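Local coordinates for putative general stress protein 26 (Jannaschia sp., PDB 2QEA) that is of unconfirmed function but, as a putative general stress protein of the pyridoxamine 5'-phosphate oxidase-like family, probably binds a flavin and may act as an oxidoreductase, at residues Leu80-Arg86 and Leu117-Ser123; Pro31-Gln35 and Trp45-Ala49; Leu93-Trp97 and Gln109-Val114. One frame throughout, in Å; residues are numbered along the deposited sequence. Where two conformers were deposited one is given.

Contact 1 of 3, residues Leu80-Arg86 and Leu117-Ser123; sequences LDGTLER and LKFTPAS
Strands 80-86 and 117-123 run antiparallel, their short axes approaching to 4.3 Å with N-to-C directions 146° apart. D81/S123, T83/T120 and E85/K118 are hydrogen-bonded pairs; G82/P121, L84/F119 and R86/L117 are non-hydrogen-bonded. The T83 pair closes with T83 N to T120 O and T120 N to T83 O, both 3.0 Å; at the next hydrogen-bonded pair K118 N donates to E85 O (2.9 Å) and E85 N to K118 O (3.1 Å). A classic beta bulge at A122-S123, opposite D81, shifts the register by one: D81 O accepts from A122 N (2.8 Å) and S123 N (3.2 Å), while D81 N donates to S123 O (2.8 Å). A122 supplies the helix-like step, phi/psi -99/-50. Such long antiparallel neighbours, joined by a helical connection, are consistent with the split barrel of the FMN-binding, pyridoxamine 5'-phosphate oxidase-like family. L84 (tp), L117 (mt) and F119 (chi1 t) share one face, L84 CD1 4.0 Å from L117 CB and 4.1 Å from F119 CB. The F119 ring slides beneath G82, CZ 3.7 Å from G82 N; a CB on G82 would run into T120 O and F119 CZ. The other face carries D81, T83, E85, K118, T120 and S123; D81 OD1 salt-bridges K24. A water joins T83 O (2.8 Å) and T120 OG1 (2.7 Å).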
# COMPACT_ATOMS: atom_id res chain seq x y z
N LEU A 80 -5.35 6.72 -4.93
CA LEU A 80 -5.69 7.37 -6.20
C LEU A 80 -6.94 6.80 -6.87
O LEU A 80 -7.08 5.59 -6.96
CB LEU A 80 -4.54 7.18 -7.19
CG LEU A 80 -3.13 7.58 -6.75
CD1 LEU A 80 -2.15 7.12 -7.81
CD2 LEU A 80 -3.03 9.07 -6.52
N ASP A 81 -7.82 7.69 -7.34
CA ASP A 81 -8.98 7.33 -8.16
C ASP A 81 -8.56 7.63 -9.60
O ASP A 81 -7.86 8.61 -9.85
CB ASP A 81 -10.24 8.15 -7.81
CG ASP A 81 -10.86 7.76 -6.48
OD1 ASP A 81 -10.83 6.57 -6.11
OD2 ASP A 81 -11.41 8.65 -5.81
N GLY A 82 -8.99 6.78 -10.53
CA GLY A 82 -8.64 6.94 -11.94
C GLY A 82 -9.42 6.06 -12.89
O GLY A 82 -10.54 5.66 -12.59
N THR A 83 -8.80 5.77 -14.04
CA THR A 83 -9.40 4.94 -15.10
C THR A 83 -8.37 3.90 -15.56
O THR A 83 -7.26 4.27 -15.95
CB THR A 83 -9.80 5.81 -16.31
OG1 THR A 83 -10.66 6.87 -15.87
CG2 THR A 83 -10.52 4.98 -17.37
N LEU A 84 -8.75 2.62 -15.52
CA LEU A 84 -7.91 1.51 -15.99
C LEU A 84 -8.44 1.06 -17.36
O LEU A 84 -9.65 1.00 -17.56
CB LEU A 84 -7.94 0.34 -15.00
CG LEU A 84 -6.97 -0.83 -15.23
CD1 LEU A 84 -5.52 -0.37 -15.08
CD2 LEU A 84 -7.26 -1.96 -14.26
N GLU A 85 -7.52 0.74 -18.27
CA GLU A 85 -7.87 0.31 -19.63
C GLU A 85 -6.77 -0.48 -20.33
O GLU A 85 -5.61 -0.45 -19.90
CB GLU A 85 -8.21 1.53 -20.50
CG GLU A 85 -7.07 2.56 -20.63
CD GLU A 85 -7.46 3.78 -21.45
OE1 GLU A 85 -7.98 3.61 -22.58
OE2 GLU A 85 -7.22 4.91 -20.98
N ARG A 86 -7.16 -1.18 -21.40
CA ARG A 86 -6.25 -1.94 -22.27
C ARG A 86 -5.45 -0.92 -23.09
O ARG A 86 -5.99 0.13 -23.45
CB ARG A 86 -7.07 -2.80 -23.25
CG ARG A 86 -6.43 -4.08 -23.76
CD ARG A 86 -6.68 -5.25 -22.80
NE ARG A 86 -6.53 -6.55 -23.45
CZ ARG A 86 -6.85 -7.74 -22.90
NH1 ARG A 86 -7.35 -7.83 -21.67
NH2 ARG A 86 -6.68 -8.85 -23.61
N LEU A 117 -1.72 -2.72 -19.39
CA LEU A 117 -2.78 -1.93 -18.75
C LEU A 117 -2.27 -0.52 -18.46
O LEU A 117 -1.11 -0.35 -18.06
CB LEU A 117 -3.26 -2.59 -17.45
CG LEU A 117 -3.92 -3.97 -17.53
CD1 LEU A 117 -4.30 -4.43 -16.14
CD2 LEU A 117 -5.15 -3.97 -18.44
N LYS A 118 -3.13 0.48 -18.68
CA LYS A 118 -2.82 1.90 -18.48
C LYS A 118 -3.79 2.48 -17.45
O LYS A 118 -5.01 2.48 -17.67
CB LYS A 118 -2.96 2.65 -19.81
CG LYS A 118 -2.61 4.15 -19.78
CD LYS A 118 -2.87 4.81 -21.13
CE LYS A 118 -2.49 6.29 -21.12
NZ LYS A 118 -2.70 6.95 -22.43
N PHE A 119 -3.25 2.97 -16.32
CA PHE A 119 -4.02 3.61 -15.26
C PHE A 119 -3.74 5.11 -15.31
O PHE A 119 -2.60 5.52 -15.09
CB PHE A 119 -3.65 3.04 -13.88
CG PHE A 119 -4.41 3.67 -12.75
CD1 PHE A 119 -5.68 3.21 -12.40
CD2 PHE A 119 -3.87 4.75 -12.03
CE1 PHE A 119 -6.40 3.80 -11.36
CE2 PHE A 119 -4.58 5.35 -10.98
CZ PHE A 119 -5.85 4.87 -10.64
N THR A 120 -4.77 5.90 -15.60
CA THR A 120 -4.67 7.36 -15.64
C THR A 120 -5.27 7.88 -14.33
O THR A 120 -6.48 7.72 -14.12
CB THR A 120 -5.45 7.95 -16.84
OG1 THR A 120 -4.93 7.42 -18.07
CG2 THR A 120 -5.34 9.48 -16.87
N PRO A 121 -4.44 8.46 -13.43
CA PRO A 121 -5.02 9.03 -12.20
C PRO A 121 -5.85 10.29 -12.48
O PRO A 121 -5.46 11.12 -13.30
CB PRO A 121 -3.78 9.37 -11.35
CG PRO A 121 -2.67 8.61 -11.95
CD PRO A 121 -2.97 8.59 -13.40
N ALA A 122 -7.00 10.38 -11.80
CA ALA A 122 -7.91 11.52 -11.88
C ALA A 122 -7.67 12.43 -10.67
O ALA A 122 -7.52 13.65 -10.82
CB ALA A 122 -9.35 11.05 -11.89
N SER A 123 -7.65 11.82 -9.49
CA SER A 123 -7.40 12.53 -8.22
C SER A 123 -6.95 11.56 -7.12
O SER A 123 -6.97 10.35 -7.31
CB SER A 123 -8.65 13.27 -7.77
OG SER A 123 -9.75 12.37 -7.66
O HOH W 1 -6.08 5.00 -18.33

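Contact 2 of 3, residues Pro31-Gln35 and Trp45-Ala49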
# COMPACT_ATOMS: atom_id res chain seq x y z
N PRO A 31 -1.75 -6.91 -5.47
CA PRO A 31 -0.44 -6.31 -5.73
C PRO A 31 -0.03 -6.36 -7.22
O PRO A 31 -0.15 -7.41 -7.85
CB PRO A 31 0.52 -7.15 -4.87
CG PRO A 31 -0.14 -8.46 -4.77
CD PRO A 31 -1.61 -8.18 -4.71
N MSE A 32 0.42 -5.22 -7.74
CA MSE A 32 0.89 -5.06 -9.13
C MSE A 32 2.17 -4.21 -9.16
O MSE A 32 2.43 -3.47 -8.21
CB MSE A 32 -0.18 -4.36 -9.98
CG MSE A 32 -1.51 -5.09 -10.08
SE MSE A 32 -1.39 -6.77 -11.04
CE MSE A 32 -1.11 -6.05 -12.83
N SER A 33 2.94 -4.32 -10.25
CA SER A 33 4.20 -3.58 -10.42
C SER A 33 4.00 -2.34 -11.31
O SER A 33 3.93 -2.49 -12.54
CB SER A 33 5.28 -4.49 -11.02
OG SER A 33 5.61 -5.53 -10.12
N PRO A 34 3.93 -1.12 -10.72
CA PRO A 34 3.74 0.07 -11.55
C PRO A 34 5.03 0.45 -12.30
O PRO A 34 6.11 0.46 -11.70
CB PRO A 34 3.37 1.16 -10.53
CG PRO A 34 4.08 0.75 -9.30
CD PRO A 34 4.01 -0.75 -9.29
N GLN A 35 4.90 0.71 -13.60
CA GLN A 35 6.02 1.09 -14.45
C GLN A 35 5.73 2.50 -14.96
O GLN A 35 4.70 2.72 -15.60
CB GLN A 35 6.16 0.12 -15.63
CG GLN A 35 6.28 -1.36 -15.24
CD GLN A 35 7.50 -1.68 -14.39
OE1 GLN A 35 8.61 -1.22 -14.66
NE2 GLN A 35 7.30 -2.49 -13.36
N TRP A 45 1.67 2.44 -15.82
CA TRP A 45 1.58 1.25 -16.69
C TRP A 45 1.82 -0.06 -15.94
O TRP A 45 2.65 -0.11 -15.03
CB TRP A 45 2.59 1.38 -17.84
CG TRP A 45 2.43 2.66 -18.62
CD1 TRP A 45 2.96 3.89 -18.31
CD2 TRP A 45 1.69 2.84 -19.82
NE1 TRP A 45 2.60 4.81 -19.26
CE2 TRP A 45 1.82 4.20 -20.20
CE3 TRP A 45 0.94 1.98 -20.63
CZ2 TRP A 45 1.22 4.72 -21.36
CZ3 TRP A 45 0.34 2.49 -21.78
CH2 TRP A 45 0.48 3.86 -22.13
N PHE A 46 1.08 -1.11 -16.33
CA PHE A 46 1.18 -2.46 -15.74
C PHE A 46 1.18 -3.54 -16.83
O PHE A 46 0.39 -3.45 -17.78
CB PHE A 46 0.01 -2.74 -14.79
CG PHE A 46 -0.18 -1.71 -13.72
CD1 PHE A 46 0.47 -1.82 -12.49
CD2 PHE A 46 -1.03 -0.61 -13.94
CE1 PHE A 46 0.29 -0.85 -11.49
CE2 PHE A 46 -1.22 0.36 -12.95
CZ PHE A 46 -0.56 0.24 -11.72
N ILE A 47 2.05 -4.54 -16.68
CA ILE A 47 2.13 -5.69 -17.58
C ILE A 47 1.48 -6.86 -16.83
O ILE A 47 1.96 -7.22 -15.74
CB ILE A 47 3.59 -6.04 -17.96
CG1 ILE A 47 4.26 -4.85 -18.68
CG2 ILE A 47 3.65 -7.28 -18.85
CD1 ILE A 47 5.71 -5.08 -19.05
N THR A 48 0.41 -7.42 -17.39
CA THR A 48 -0.33 -8.53 -16.78
C THR A 48 -0.77 -9.58 -17.81
O THR A 48 -0.54 -9.41 -19.01
CB THR A 48 -1.56 -8.00 -16.00
OG1 THR A 48 -2.20 -9.06 -15.28
CG2 THR A 48 -2.57 -7.33 -16.94
N ALA A 49 -1.36 -10.68 -17.32
CA ALA A 49 -1.85 -11.78 -18.16
C ALA A 49 -3.28 -11.50 -18.64
O ALA A 49 -4.06 -10.89 -17.91
CB ALA A 49 -1.80 -13.09 -17.39
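F46 lays its ring along the segment leaving strand 30-32, in touch with three successive residues: CD1 is 3.6 Å from M32 CB and 3.5 Å from S33 O, and CE1 is 3.8 Å from P34 CB. M32, a selenomethionine, has all three chi angles near m, which curls its methyl toward strand 44-49 until CE lies 3.7 Å from T48 CB. Beyond P34 the backbones meet in a single antiparallel bridge, the hydrogen-bonded pair Q35/W45: Q35 N donates to W45 O at 2.8 Å and W45 N to Q35 O at 3.1 Å, with the two CA atoms 5.0 Å apart. The two segments part on the M32 side, and side chains fill the opening. Around F46 stand L21, F67 in an edge-to-face stack, and F119, while W45 turns the other way to stack on F96. This is a single antiparallel bridge beside a cluster of apolar side chains, in which F46 with L21, F67 and F119 forms core packing consistent with the split-barrel fold of the FMN-binding relatives.

Contact 3 of 3, residues Leu93-Trp97 and Gln109-Val114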
# COMPACT_ATOMS: atom_id res chain seq x y z
N LEU A 93 4.85 -0.51 -24.34
CA LEU A 93 5.13 -1.93 -24.05
C LEU A 93 6.63 -2.22 -24.03
O LEU A 93 7.12 -2.83 -23.08
CB LEU A 93 4.44 -2.84 -25.08
CG LEU A 93 4.57 -4.37 -24.96
CD1 LEU A 93 4.13 -4.88 -23.60
CD2 LEU A 93 3.77 -5.05 -26.07
N ASP A 94 7.35 -1.76 -25.05
CA ASP A 94 8.80 -1.96 -25.18
C ASP A 94 9.63 -1.15 -24.16
O ASP A 94 10.68 -1.63 -23.70
CB ASP A 94 9.26 -1.63 -26.62
CG ASP A 94 10.71 -2.03 -26.91
OD1 ASP A 94 11.23 -3.00 -26.31
OD2 ASP A 94 11.33 -1.38 -27.78
N GLU A 95 9.17 0.05 -23.81
CA GLU A 95 9.86 0.92 -22.83
C GLU A 95 9.85 0.33 -21.41
O GLU A 95 10.87 0.35 -20.73
CB GLU A 95 9.23 2.32 -22.80
CG GLU A 95 9.97 3.37 -21.94
CD GLU A 95 9.18 4.66 -21.74
OE1 GLU A 95 8.33 5.00 -22.58
OE2 GLU A 95 9.42 5.34 -20.72
N PHE A 96 8.68 -0.17 -20.99
CA PHE A 96 8.49 -0.73 -19.63
C PHE A 96 8.70 -2.25 -19.49
O PHE A 96 8.46 -2.80 -18.40
CB PHE A 96 7.12 -0.30 -19.10
CG PHE A 96 6.94 1.20 -19.06
CD1 PHE A 96 7.80 2.00 -18.29
CD2 PHE A 96 5.92 1.83 -19.79
CE1 PHE A 96 7.66 3.39 -18.25
CE2 PHE A 96 5.77 3.22 -19.76
CZ PHE A 96 6.63 4.01 -18.99
N TRP A 97 9.17 -2.92 -20.55
CA TRP A 97 9.44 -4.36 -20.51
C TRP A 97 10.77 -4.59 -19.78
O TRP A 97 11.73 -3.83 -19.98
CB TRP A 97 9.50 -4.94 -21.93
CG TRP A 97 9.49 -6.42 -21.97
CD1 TRP A 97 10.57 -7.24 -22.12
CD2 TRP A 97 8.35 -7.27 -21.83
NE1 TRP A 97 10.17 -8.55 -22.11
CE2 TRP A 97 8.82 -8.61 -21.93
CE3 TRP A 97 6.97 -7.05 -21.65
CZ2 TRP A 97 7.96 -9.72 -21.84
CZ3 TRP A 97 6.11 -8.16 -21.56
CH2 TRP A 97 6.61 -9.48 -21.65
N GLN A 109 7.82 -9.97 -25.31
CA GLN A 109 6.74 -8.96 -25.25
C GLN A 109 5.62 -9.22 -26.27
O GLN A 109 4.49 -8.75 -26.07
CB GLN A 109 7.29 -7.52 -25.35
CG GLN A 109 7.90 -7.09 -26.68
CD GLN A 109 8.51 -5.70 -26.60
OE1 GLN A 109 8.15 -4.81 -27.37
NE2 GLN A 109 9.43 -5.50 -25.66
N HIS A 110 5.93 -9.96 -27.35
CA HIS A 110 4.96 -10.38 -28.36
C HIS A 110 4.59 -11.84 -28.04
O HIS A 110 4.94 -12.77 -28.78
CB HIS A 110 5.52 -10.22 -29.78
CG HIS A 110 5.85 -8.80 -30.13
ND1 HIS A 110 4.88 -7.86 -30.43
CD2 HIS A 110 7.03 -8.15 -30.24
CE1 HIS A 110 5.46 -6.70 -30.70
NE2 HIS A 110 6.76 -6.85 -30.59
N ASP A 111 3.91 -12.01 -26.90
CA ASP A 111 3.42 -13.29 -26.37
C ASP A 111 1.88 -13.16 -26.35
O ASP A 111 1.38 -12.07 -26.04
CB ASP A 111 4.01 -13.50 -24.96
CG ASP A 111 3.58 -14.80 -24.28
OD1 ASP A 111 2.38 -14.99 -23.98
OD2 ASP A 111 4.46 -15.63 -23.98
N PRO A 112 1.13 -14.24 -26.69
CA PRO A 112 -0.35 -14.14 -26.72
C PRO A 112 -1.02 -13.75 -25.39
O PRO A 112 -2.03 -13.06 -25.42
CB PRO A 112 -0.79 -15.55 -27.13
CG PRO A 112 0.36 -16.43 -26.81
CD PRO A 112 1.57 -15.60 -27.07
N ASP A 113 -0.44 -14.18 -24.27
CA ASP A 113 -0.98 -13.88 -22.93
C ASP A 113 -0.66 -12.47 -22.40
O ASP A 113 -1.30 -12.04 -21.45
CB ASP A 113 -0.52 -14.93 -21.91
CG ASP A 113 -0.95 -16.36 -22.27
OD1 ASP A 113 -1.71 -16.55 -23.24
OD2 ASP A 113 -0.50 -17.30 -21.57
N VAL A 114 0.32 -11.77 -23.00
CA VAL A 114 0.71 -10.42 -22.53
C VAL A 114 -0.42 -9.39 -22.75
O VAL A 114 -1.08 -9.41 -23.78
CB VAL A 114 2.04 -9.93 -23.19
CG1 VAL A 114 2.32 -8.45 -22.90
CG2 VAL A 114 3.19 -10.76 -22.69
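The backbone of Q109 sits on the face of an indole: its CA lies 3.6 Å from the centroid of the W97 six-membered ring and only 11° off the ring normal, a CH-pi contact, with Q109 N 3.5 Å from W97 CZ2. From there the Q109 side chain, with chi1 p and chi2 t, stretches back along the helix end, and NE2 donates a 3.1 Å hydrogen bond to D94 OD1. Its CB touches both the tryptophan and L93, 3.7 Å from W97 CD2 and 4.2 Å from L93 CG. V114 completes the apolar patch: CG2 is 3.8 Å from W97 CH2, and CG1 is 4.1 Å from L93 CD1. The loop can deliver both residues to one place because it doubles back between them. D111 OD1 accepts from D113 N at 2.9 Å, forming an Asx turn, and V114 N bonds to D111 O at 3.2 Å across a type I turn. F105 also packs against W97 and V114. At the surface of the protein, this is plain packing, in which the C-terminal end of helix 90-95 meets an Asx-turn, type I beta-turn loop leading into strand 114-129.

Overall arrangement
Contact 2 closes first along the chain; contact 1 then opens, and contact 3 falls wholly between its two strands, within the helical excursion that separates 80-86 from 117-123. Contacts 1 and 2 have centres about 12 Å apart and belong to the same antiparallel sheet, where strand 114-129 lies between strands 76-87 and 44-49; L117 N to F46 O, 2.8 Å, is a probable hydrogen bond joining them. Contact 3, its centre about 11 Å from that of contact 2 and 19 Å from that of contact 1, packs onto contact 2 through W45 against F96 and I47 against W97. The helical connection between strands 76-87 and 114-129 thus packs against strand 44-49, on the side of W45 and I47.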